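Local structure of methylocystis parvus OBBP MbnE (Methylocystis parvus OBBP, 5ICQ) at residues G256-L265 with P600-K608; R510-A518 with F524-D535. The protein probably binds methanobactin, a copper-chelating peptide, in the periplasm as the solute-binding component of its uptake machinery. All coordinates share one frame; numbering follows the deposited sequence.

How the contacts relate
From the N terminus, the chain first reaches residues 256-265, where a loop runs into strand 262-268 of the mixed four-stranded sheet that also holds strands 65-71, 237-242 and 227-233. Their partner in contact 1, 600-608, comes some 335 residues later, near the C terminus, and so the contact closes a long loop holding much of the chain, including the eight-stranded mixed sheet. Contact 2 is nested inside that loop and closes a short one, since only five residues separate 510-518 from 524-535; it brings helix 508-513 and the chain after it to the start of helix 532-543. The two contacts do not touch: their centres lie about 41 Å apart, on opposite sides of the chain's centre.

Contact 1 (G256-L265 with P600-K608); sequences GFYNFDEIDL and PTLESWWRK
With CG anti to the carbonyl carbon (chi1 -56°), the side chain of Asn259 turns its amide to the type I beta turn Leu602-Trp605, and Phe260, with a like first torsion (chi1 -59°), lays its ring along the backbone that follows. The C-terminal segment thus packs onto the entry to strand 262-268 of a mixed four-stranded sheet, in a protein of the family 5 solute-binding type. Asn259 ND2 donates an almost straight bond to Trp605 O, 2.8 Å, and a second to Gly256 O, both acceptors lying close to its amide plane; OD1 is taken by Lys62. The amide is therefore fixed in rotation, and its plane stands nearly perpendicular to the indole of Trp606. Beside it, Tyr258 N donates to Glu603 O in the carbonyl plane, at 2.9 Å. The far end of the Phe260 ring follows the main chain, CE2 lying 3.7 Å from Trp605 O and CZ equally near Trp606 CA. Further along, Thr601 CG2 meets Ile263 CG2 and Leu265 CD2 of the strand, while its OG1 bonds to Asn94. At the turn, a water bridges the segments, donating to Gly256 O at 2.8 Å and Ser604 O at 2.7 Å.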
loop_
_atom_site.group_PDB
_atom_site.type_symbol
_atom_site.label_atom_id
_atom_site.label_comp_id
_atom_site.label_asym_id
_atom_site.label_seq_id
_atom_site.Cartn_x
_atom_site.Cartn_y
_atom_site.Cartn_z
ATOM N N GLY A 256 18.830 16.560 -5.917
ATOM C CA GLY A 256 18.453 16.688 -4.529
ATOM C C GLY A 256 18.304 15.378 -3.793
ATOM O O GLY A 256 18.154 15.390 -2.565
ATOM N N PHE A 257 18.330 14.251 -4.498
ATOM C CA PHE A 257 18.215 12.941 -3.873
ATOM C C PHE A 257 19.596 12.311 -3.762
ATOM O O PHE A 257 20.530 12.694 -4.467
ATOM C CB PHE A 257 17.291 12.027 -4.690
ATOM C CG PHE A 257 15.855 12.471 -4.711
ATOM C CD1 PHE A 257 15.082 12.422 -3.554
ATOM C CD2 PHE A 257 15.272 12.934 -5.884
ATOM C CE1 PHE A 257 13.752 12.818 -3.575
ATOM C CE2 PHE A 257 13.934 13.330 -5.913
ATOM C CZ PHE A 257 13.176 13.275 -4.761
ATOM N N TYR A 258 19.710 11.330 -2.863
ATOM C CA TYR A 258 20.903 10.492 -2.718
ATOM C C TYR A 258 22.108 11.320 -2.265
ATOM O O TYR A 258 23.110 11.477 -2.963
ATOM C CB TYR A 258 21.216 9.749 -4.020
ATOM C CG TYR A 258 19.994 9.225 -4.705
ATOM C CD1 TYR A 258 19.185 8.269 -4.095
ATOM C CD2 TYR A 258 19.656 9.670 -5.972
ATOM C CE1 TYR A 258 18.068 7.775 -4.745
ATOM C CE2 TYR A 258 18.549 9.193 -6.621
ATOM C CZ TYR A 258 17.761 8.253 -6.012
ATOM O OH TYR A 258 16.656 7.787 -6.686
ATOM N N ASN A 259 21.990 11.815 -1.047
ATOM C CA ASN A 259 22.964 12.758 -0.517
ATOM C C ASN A 259 24.019 12.115 0.360
ATOM O O ASN A 259 25.170 12.578 0.368
ATOM C CB ASN A 259 22.216 13.846 0.245
ATOM C CG ASN A 259 21.190 14.506 -0.638
ATOM O OD1 ASN A 259 21.536 14.986 -1.721
ATOM N ND2 ASN A 259 19.917 14.449 -0.246
ATOM N N PHE A 260 23.666 11.054 1.080
ATOM C CA PHE A 260 24.646 10.352 1.891
ATOM C C PHE A 260 25.660 9.656 0.995
ATOM O O PHE A 260 25.318 9.143 -0.075
ATOM C CB PHE A 260 23.956 9.332 2.796
ATOM C CG PHE A 260 22.947 9.943 3.720
ATOM C CD1 PHE A 260 23.364 10.650 4.833
ATOM C CD2 PHE A 260 21.580 9.822 3.467
ATOM C CE1 PHE A 260 22.449 11.232 5.693
ATOM C CE2 PHE A 260 20.653 10.401 4.321
ATOM C CZ PHE A 260 21.093 11.111 5.438
ATOM N N ASP A 261 26.922 9.645 1.439
ATOM C CA ASP A 261 27.944 8.920 0.692
ATOM C C ASP A 261 27.816 7.419 0.899
ATOM O O ASP A 261 28.190 6.637 0.016
ATOM C CB ASP A 261 29.343 9.398 1.095
ATOM C CG ASP A 261 29.719 10.741 0.455
ATOM O OD1 ASP A 261 29.016 11.190 -0.482
ATOM O OD2 ASP A 261 30.735 11.339 0.873
ATOM N N GLU A 262 27.265 7.001 2.036
ATOM C CA GLU A 262 27.105 5.594 2.364
ATOM C C GLU A 262 25.807 5.409 3.126
ATOM O O GLU A 262 25.403 6.277 3.903
ATOM C CB GLU A 262 28.259 5.062 3.236
ATOM C CG GLU A 262 29.574 4.870 2.501
ATOM C CD GLU A 262 30.758 4.797 3.444
ATOM O OE1 GLU A 262 31.831 5.323 3.086
ATOM O OE2 GLU A 262 30.610 4.228 4.548
ATOM N N ILE A 263 25.170 4.262 2.912
ATOM C CA ILE A 263 23.970 3.879 3.645
ATOM C C ILE A 263 24.208 2.488 4.213
ATOM O O ILE A 263 24.423 1.539 3.450
ATOM C CB ILE A 263 22.719 3.869 2.758
ATOM C CG1 ILE A 263 22.520 5.243 2.107
ATOM C CG2 ILE A 263 21.500 3.448 3.608
ATOM C CD1 ILE A 263 21.554 5.218 0.950
ATOM N N ASP A 264 24.151 2.362 5.536
ATOM C CA ASP A 264 24.364 1.083 6.209
ATOM C C ASP A 264 23.028 0.595 6.750
ATOM O O ASP A 264 22.485 1.174 7.700
ATOM C CB ASP A 264 25.397 1.221 7.325
ATOM C CG ASP A 264 25.742 -0.120 7.974
ATOM O OD1 ASP A 264 25.545 -1.173 7.326
ATOM O OD2 ASP A 264 26.214 -0.119 9.130
ATOM N N LEU A 265 22.488 -0.454 6.130
ATOM C CA LEU A 265 21.202 -1.024 6.523
ATOM C C LEU A 265 21.472 -2.198 7.456
ATOM O O LEU A 265 21.963 -3.241 7.017
ATOM C CB LEU A 265 20.396 -1.480 5.306
ATOM C CG LEU A 265 19.983 -0.372 4.327
ATOM C CD1 LEU A 265 20.985 -0.250 3.187
ATOM C CD2 LEU A 265 18.580 -0.599 3.783
ATOM N N PRO A 600 12.893 3.734 2.881
ATOM C CA PRO A 600 13.696 3.170 3.979
ATOM C C PRO A 600 15.089 3.766 4.083
ATOM O O PRO A 600 15.667 3.759 5.179
ATOM C CB PRO A 600 13.747 1.670 3.645
ATOM C CG PRO A 600 13.529 1.614 2.155
ATOM C CD PRO A 600 12.567 2.730 1.852
ATOM N N THR A 601 15.649 4.303 2.996
ATOM C CA THR A 601 16.981 4.894 3.054
ATOM C C THR A 601 16.960 6.415 2.946
ATOM O O THR A 601 18.018 7.021 2.718
ATOM C CB THR A 601 17.875 4.306 1.960
ATOM O OG1 THR A 601 17.340 4.646 0.679
ATOM C CG2 THR A 601 17.950 2.781 2.092
ATOM N N LEU A 602 15.796 7.044 3.105
ATOM C CA LEU A 602 15.697 8.502 3.268
ATOM C C LEU A 602 16.379 9.245 2.116
ATOM O O LEU A 602 17.251 10.097 2.318
ATOM C CB LEU A 602 16.293 8.927 4.616
ATOM C CG LEU A 602 15.723 8.211 5.848
ATOM C CD1 LEU A 602 16.348 8.769 7.143
ATOM C CD2 LEU A 602 14.212 8.320 5.895
ATOM N N GLU A 603 15.950 8.924 0.887
ATOM C CA GLU A 603 16.632 9.475 -0.287
ATOM C C GLU A 603 16.634 11.002 -0.318
ATOM O O GLU A 603 17.535 11.596 -0.925
ATOM C CB GLU A 603 16.010 8.941 -1.578
ATOM C CG GLU A 603 14.520 9.072 -1.660
ATOM C CD GLU A 603 13.822 7.753 -1.362
ATOM O OE1 GLU A 603 14.218 7.063 -0.390
ATOM O OE2 GLU A 603 12.891 7.398 -2.121
ATOM N N SER A 604 15.643 11.665 0.289
ATOM C CA SER A 604 15.639 13.131 0.265
ATOM C C SER A 604 16.368 13.774 1.446
ATOM O O SER A 604 16.562 14.996 1.443
ATOM C CB SER A 604 14.198 13.668 0.215
ATOM O OG SER A 604 13.503 13.385 1.421
ATOM N N TRP A 605 16.791 13.002 2.438
ATOM C CA TRP A 605 17.439 13.579 3.608
ATOM C C TRP A 605 18.933 13.772 3.362
ATOM O O TRP A 605 19.486 13.343 2.344
ATOM C CB TRP A 605 17.234 12.691 4.838
ATOM C CG TRP A 605 15.825 12.569 5.344
ATOM C CD1 TRP A 605 14.712 12.240 4.623
ATOM C CD2 TRP A 605 15.396 12.682 6.714
ATOM N NE1 TRP A 605 13.611 12.176 5.454
ATOM C CE2 TRP A 605 14.005 12.446 6.738
ATOM C CE3 TRP A 605 16.050 12.995 7.911
ATOM C CZ2 TRP A 605 13.254 12.490 7.922
ATOM C CZ3 TRP A 605 15.300 13.052 9.088
ATOM C CH2 TRP A 605 13.921 12.795 9.082
ATOM N N TRP A 606 19.596 14.427 4.313
ATOM C CA TRP A 606 21.038 14.632 4.190
ATOM C C TRP A 606 21.641 14.919 5.558
ATOM O O TRP A 606 20.934 15.182 6.531
ATOM C CB TRP A 606 21.364 15.756 3.199
ATOM C CG TRP A 606 20.969 17.178 3.608
ATOM C CD1 TRP A 606 21.755 18.098 4.256
ATOM C CD2 TRP A 606 19.723 17.838 3.335
ATOM N NE1 TRP A 606 21.063 19.280 4.420
ATOM C CE2 TRP A 606 19.815 19.145 3.866
ATOM C CE3 TRP A 606 18.528 17.444 2.708
ATOM C CZ2 TRP A 606 18.769 20.062 3.780
ATOM C CZ3 TRP A 606 17.491 18.361 2.621
ATOM C CH2 TRP A 606 17.617 19.653 3.159
ATOM N N ARG A 607 22.972 14.851 5.616
ATOM C CA ARG A 607 23.705 15.107 6.853
ATOM C C ARG A 607 23.891 16.608 7.051
ATOM O O ARG A 607 24.351 17.312 6.147
ATOM C CB ARG A 607 25.063 14.407 6.815
ATOM C CG ARG A 607 25.906 14.606 8.072
ATOM C CD ARG A 607 27.346 14.138 7.871
ATOM N NE ARG A 607 28.031 14.891 6.823
ATOM C CZ ARG A 607 29.267 14.636 6.401
ATOM N NH1 ARG A 607 29.966 13.647 6.940
ATOM N NH2 ARG A 607 29.805 15.377 5.440
ATOM N N LYS A 608 23.536 17.097 8.228
ATOM C CA LYS A 608 23.640 18.527 8.492
ATOM C C LYS A 608 25.107 18.941 8.586
ATOM O O LYS A 608 25.942 18.202 9.114
ATOM C CB LYS A 608 22.905 18.869 9.787
ATOM C CG LYS A 608 22.679 20.345 10.009
ATOM C CD LYS A 608 21.553 20.570 10.998
ATOM C CE LYS A 608 21.856 19.920 12.332
ATOM N NZ LYS A 608 20.733 20.118 13.296
HETATM O O HOH W 1 16.400 16.539 -0.760
HETATM O O HOH W 2 19.978 11.042 0.746
#

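Contact 2 (R510-A518 with F524-D535); sequences RMRWSSATA and FNLAGAASPAID
Asn525 and Asp535 reach back to Ser514 and Ser515 in the connection between helices 508-513 and 532-543. The tightly packed part is at Asn525, the centre of an inverse gamma turn, which holds CG anti to its own N (chi1 -169°) and so places CG 3.2 Å from Arg512 O. Its ND2 donates to Ala529 O on a lone pair in the carbonyl plane and more weakly to Ser514 O, while OD1 accepts from Ala529 N, so both ends of the amide are held. At a more watery margin, Asp535 grips Ser515 twice: OD1 takes Ser515 N on its syn lone pair at 3.1 Å, and OD2 accepts from Ser515 OG at 2.9 Å and weakly from a water bound by Ala516 N. An alanine in place of Asp535 would leave Ser515 N and OG without this acceptor and would probably free the serine hydroxyl to turn. Ser531 OG caps the helix bearing Asp535, accepting from Ile534 N and weakly from Ala533 N. Phe524 marks the looser, exposed side: Met511 CE meets the edge of its ring, near its plane, 3.7 Å from CE2. Inward, Ala529 CB lies in plane at the edge of the Trp513 indole, 3.6 Å from CE3; that indole stacks on Tyr499 and, like Ile534, packs against helix 547-563, while Ala527 rests on strand 322-326.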
loop_
_atom_site.group_PDB
_atom_site.type_symbol
_atom_site.label_atom_id
_atom_site.label_comp_id
_atom_site.label_asym_id
_atom_site.label_seq_id
_atom_site.Cartn_x
_atom_site.Cartn_y
_atom_site.Cartn_z
ATOM N N ARG A 510 -9.687 -5.409 -8.342
ATOM C CA ARG A 510 -10.359 -6.614 -8.826
ATOM C C ARG A 510 -10.001 -7.826 -7.975
ATOM O O ARG A 510 -10.856 -8.673 -7.696
ATOM C CB ARG A 510 -10.004 -6.878 -10.290
ATOM C CG ARG A 510 -10.565 -5.848 -11.241
ATOM C CD ARG A 510 -10.921 -6.484 -12.570
ATOM N NE ARG A 510 -11.946 -5.719 -13.275
ATOM C CZ ARG A 510 -11.734 -5.051 -14.404
ATOM N NH1 ARG A 510 -10.528 -5.060 -14.966
ATOM N NH2 ARG A 510 -12.728 -4.380 -14.974
ATOM N N MET A 511 -8.736 -7.944 -7.575
ATOM C CA MET A 511 -8.347 -9.102 -6.779
ATOM C C MET A 511 -9.076 -9.106 -5.444
ATOM O O MET A 511 -9.475 -10.165 -4.953
ATOM C CB MET A 511 -6.831 -9.114 -6.556
ATOM C CG MET A 511 -6.037 -8.765 -7.809
ATOM S SD MET A 511 -4.252 -8.874 -7.563
ATOM C CE MET A 511 -3.950 -7.678 -6.279
ATOM N N ARG A 512 -9.270 -7.926 -4.854
ATOM C CA ARG A 512 -9.853 -7.825 -3.516
ATOM C C ARG A 512 -11.377 -7.912 -3.504
ATOM O O ARG A 512 -11.953 -8.295 -2.478
ATOM C CB ARG A 512 -9.473 -6.496 -2.873
ATOM C CG ARG A 512 -7.988 -6.235 -2.733
ATOM C CD ARG A 512 -7.779 -4.773 -2.393
ATOM N NE ARG A 512 -6.367 -4.444 -2.193
ATOM C CZ ARG A 512 -5.936 -3.282 -1.703
ATOM N NH1 ARG A 512 -6.804 -2.340 -1.353
ATOM N NH2 ARG A 512 -4.635 -3.065 -1.549
ATOM N N TRP A 513 -12.051 -7.491 -4.581
ATOM C CA TRP A 513 -13.498 -7.273 -4.494
ATOM C C TRP A 513 -14.320 -7.790 -5.670
ATOM O O TRP A 513 -15.547 -7.723 -5.584
ATOM C CB TRP A 513 -13.801 -5.768 -4.311
ATOM C CG TRP A 513 -13.318 -5.249 -2.983
ATOM C CD1 TRP A 513 -12.246 -4.428 -2.749
ATOM C CD2 TRP A 513 -13.882 -5.554 -1.695
ATOM N NE1 TRP A 513 -12.110 -4.209 -1.390
ATOM C CE2 TRP A 513 -13.107 -4.884 -0.726
ATOM C CE3 TRP A 513 -14.972 -6.326 -1.274
ATOM C CZ2 TRP A 513 -13.389 -4.965 0.645
ATOM C CZ3 TRP A 513 -15.255 -6.403 0.089
ATOM C CH2 TRP A 513 -14.458 -5.735 1.031
ATOM N N SER A 514 -13.721 -8.295 -6.750
ATOM C CA SER A 514 -14.514 -8.675 -7.916
ATOM C C SER A 514 -15.225 -10.005 -7.689
ATOM O O SER A 514 -14.752 -10.874 -6.948
ATOM C CB SER A 514 -13.645 -8.774 -9.173
ATOM O OG SER A 514 -12.840 -9.936 -9.114
ATOM N N SER A 515 -16.380 -10.153 -8.349
ATOM C CA SER A 515 -17.107 -11.423 -8.314
ATOM C C SER A 515 -16.222 -12.572 -8.780
ATOM O O SER A 515 -16.332 -13.698 -8.277
ATOM C CB SER A 515 -18.341 -11.343 -9.215
ATOM O OG SER A 515 -19.240 -10.343 -8.775
ATOM N N ALA A 516 -15.358 -12.306 -9.763
ATOM C CA ALA A 516 -14.512 -13.354 -10.339
ATOM C C ALA A 516 -13.575 -13.975 -9.305
ATOM O O ALA A 516 -13.225 -15.155 -9.422
ATOM C CB ALA A 516 -13.702 -12.787 -11.505
ATOM N N THR A 517 -13.165 -13.218 -8.288
ATOM C CA THR A 517 -12.246 -13.748 -7.289
ATOM C C THR A 517 -12.932 -14.126 -5.988
ATOM O O THR A 517 -12.254 -14.587 -5.063
ATOM C CB THR A 517 -11.130 -12.746 -6.986
ATOM O OG1 THR A 517 -11.688 -11.525 -6.480
ATOM C CG2 THR A 517 -10.304 -12.464 -8.246
ATOM N N ALA A 518 -14.253 -13.944 -5.894
ATOM C CA ALA A 518 -14.951 -14.203 -4.637
ATOM C C ALA A 518 -14.847 -15.663 -4.198
ATOM O O ALA A 518 -14.940 -15.954 -2.999
ATOM C CB ALA A 518 -16.424 -13.814 -4.759
ATOM N N PHE A 524 -7.536 -12.364 -2.437
ATOM C CA PHE A 524 -7.686 -11.297 -1.449
ATOM C C PHE A 524 -9.136 -10.966 -1.133
ATOM O O PHE A 524 -9.386 -10.144 -0.244
ATOM C CB PHE A 524 -6.983 -10.030 -1.938
ATOM C CG PHE A 524 -5.500 -10.197 -2.095
ATOM C CD1 PHE A 524 -4.827 -11.182 -1.396
ATOM C CD2 PHE A 524 -4.770 -9.377 -2.940
ATOM C CE1 PHE A 524 -3.457 -11.346 -1.536
ATOM C CE2 PHE A 524 -3.399 -9.542 -3.078
ATOM C CZ PHE A 524 -2.751 -10.524 -2.375
ATOM N N ASN A 525 -10.087 -11.576 -1.829
ATOM C CA ASN A 525 -11.502 -11.261 -1.630
ATOM C C ASN A 525 -12.037 -12.098 -0.465
ATOM O O ASN A 525 -12.777 -13.070 -0.632
ATOM C CB ASN A 525 -12.279 -11.506 -2.923
ATOM C CG ASN A 525 -13.697 -10.942 -2.873
ATOM O OD1 ASN A 525 -14.238 -10.687 -1.796
ATOM N ND2 ASN A 525 -14.306 -10.766 -4.043
ATOM N N LEU A 526 -11.631 -11.698 0.748
ATOM C CA LEU A 526 -11.912 -12.526 1.921
ATOM C C LEU A 526 -13.404 -12.609 2.222
ATOM O O LEU A 526 -13.884 -13.645 2.693
ATOM C CB LEU A 526 -11.167 -11.972 3.130
ATOM C CG LEU A 526 -9.656 -11.904 2.951
ATOM C CD1 LEU A 526 -8.995 -11.259 4.180
ATOM C CD2 LEU A 526 -9.136 -13.300 2.727
ATOM N N ALA A 527 -14.147 -11.531 1.974
ATOM C CA ALA A 527 -15.570 -11.525 2.292
ATOM C C ALA A 527 -16.400 -12.327 1.298
ATOM O O ALA A 527 -17.546 -12.681 1.607
ATOM C CB ALA A 527 -16.088 -10.085 2.350
ATOM N N GLY A 528 -15.859 -12.622 0.117
ATOM C CA GLY A 528 -16.671 -13.261 -0.903
ATOM C C GLY A 528 -17.652 -12.318 -1.565
ATOM O O GLY A 528 -18.736 -12.747 -1.971
ATOM N N ALA A 529 -17.296 -11.043 -1.692
ATOM C CA ALA A 529 -18.173 -10.077 -2.343
ATOM C C ALA A 529 -18.325 -10.431 -3.813
ATOM O O ALA A 529 -17.331 -10.639 -4.510
ATOM C CB ALA A 529 -17.611 -8.667 -2.194
ATOM N N ALA A 530 -19.576 -10.500 -4.293
ATOM C CA ALA A 530 -19.843 -10.835 -5.699
ATOM C C ALA A 530 -21.052 -10.007 -6.132
ATOM O O ALA A 530 -22.185 -10.493 -6.181
ATOM C CB ALA A 530 -20.064 -12.336 -5.889
ATOM N N SER A 531 -20.791 -8.744 -6.471
ATOM C CA SER A 531 -21.834 -7.754 -6.723
ATOM C C SER A 531 -21.620 -7.151 -8.104
ATOM O O SER A 531 -20.525 -6.646 -8.391
ATOM C CB SER A 531 -21.801 -6.643 -5.666
ATOM O OG SER A 531 -22.407 -5.460 -6.171
ATOM N N PRO A 532 -22.623 -7.172 -8.981
ATOM C CA PRO A 532 -22.448 -6.495 -10.275
ATOM C C PRO A 532 -22.143 -5.018 -10.130
ATOM O O PRO A 532 -21.450 -4.456 -10.985
ATOM C CB PRO A 532 -23.793 -6.727 -10.986
ATOM C CG PRO A 532 -24.377 -7.943 -10.321
ATOM C CD PRO A 532 -23.906 -7.889 -8.881
ATOM N N ALA A 533 -22.654 -4.367 -9.075
ATOM C CA ALA A 533 -22.388 -2.942 -8.886
ATOM C C ALA A 533 -20.944 -2.692 -8.468
ATOM O O ALA A 533 -20.331 -1.700 -8.883
ATOM C CB ALA A 533 -23.352 -2.362 -7.853
ATOM N N ILE A 534 -20.368 -3.569 -7.642
ATOM C CA ILE A 534 -18.937 -3.448 -7.359
ATOM C C ILE A 534 -18.134 -3.599 -8.641
ATOM O O ILE A 534 -17.237 -2.796 -8.938
ATOM C CB ILE A 534 -18.495 -4.486 -6.313
ATOM C CG1 ILE A 534 -19.076 -4.151 -4.941
ATOM C CG2 ILE A 534 -16.973 -4.549 -6.253
ATOM C CD1 ILE A 534 -18.758 -5.248 -3.912
ATOM N N ASP A 535 -18.422 -4.662 -9.401
ATOM C CA ASP A 535 -17.697 -4.902 -10.644
ATOM C C ASP A 535 -17.844 -3.723 -11.598
ATOM O O ASP A 535 -16.885 -3.342 -12.281
ATOM C CB ASP A 535 -18.215 -6.179 -11.318
ATOM C CG ASP A 535 -17.909 -7.449 -10.517
ATOM O OD1 ASP A 535 -17.190 -7.376 -9.502
ATOM O OD2 ASP A 535 -18.398 -8.526 -10.917
HETATM O O HOH W 3 -14.764 -4.945 -12.953
HETATM O O HOH W 4 -6.663 -12.029 -5.307
HETATM O O HOH W 5 -18.115 -7.921 -6.621
HETATM O O HOH W 6 -15.914 -10.118 -11.742
#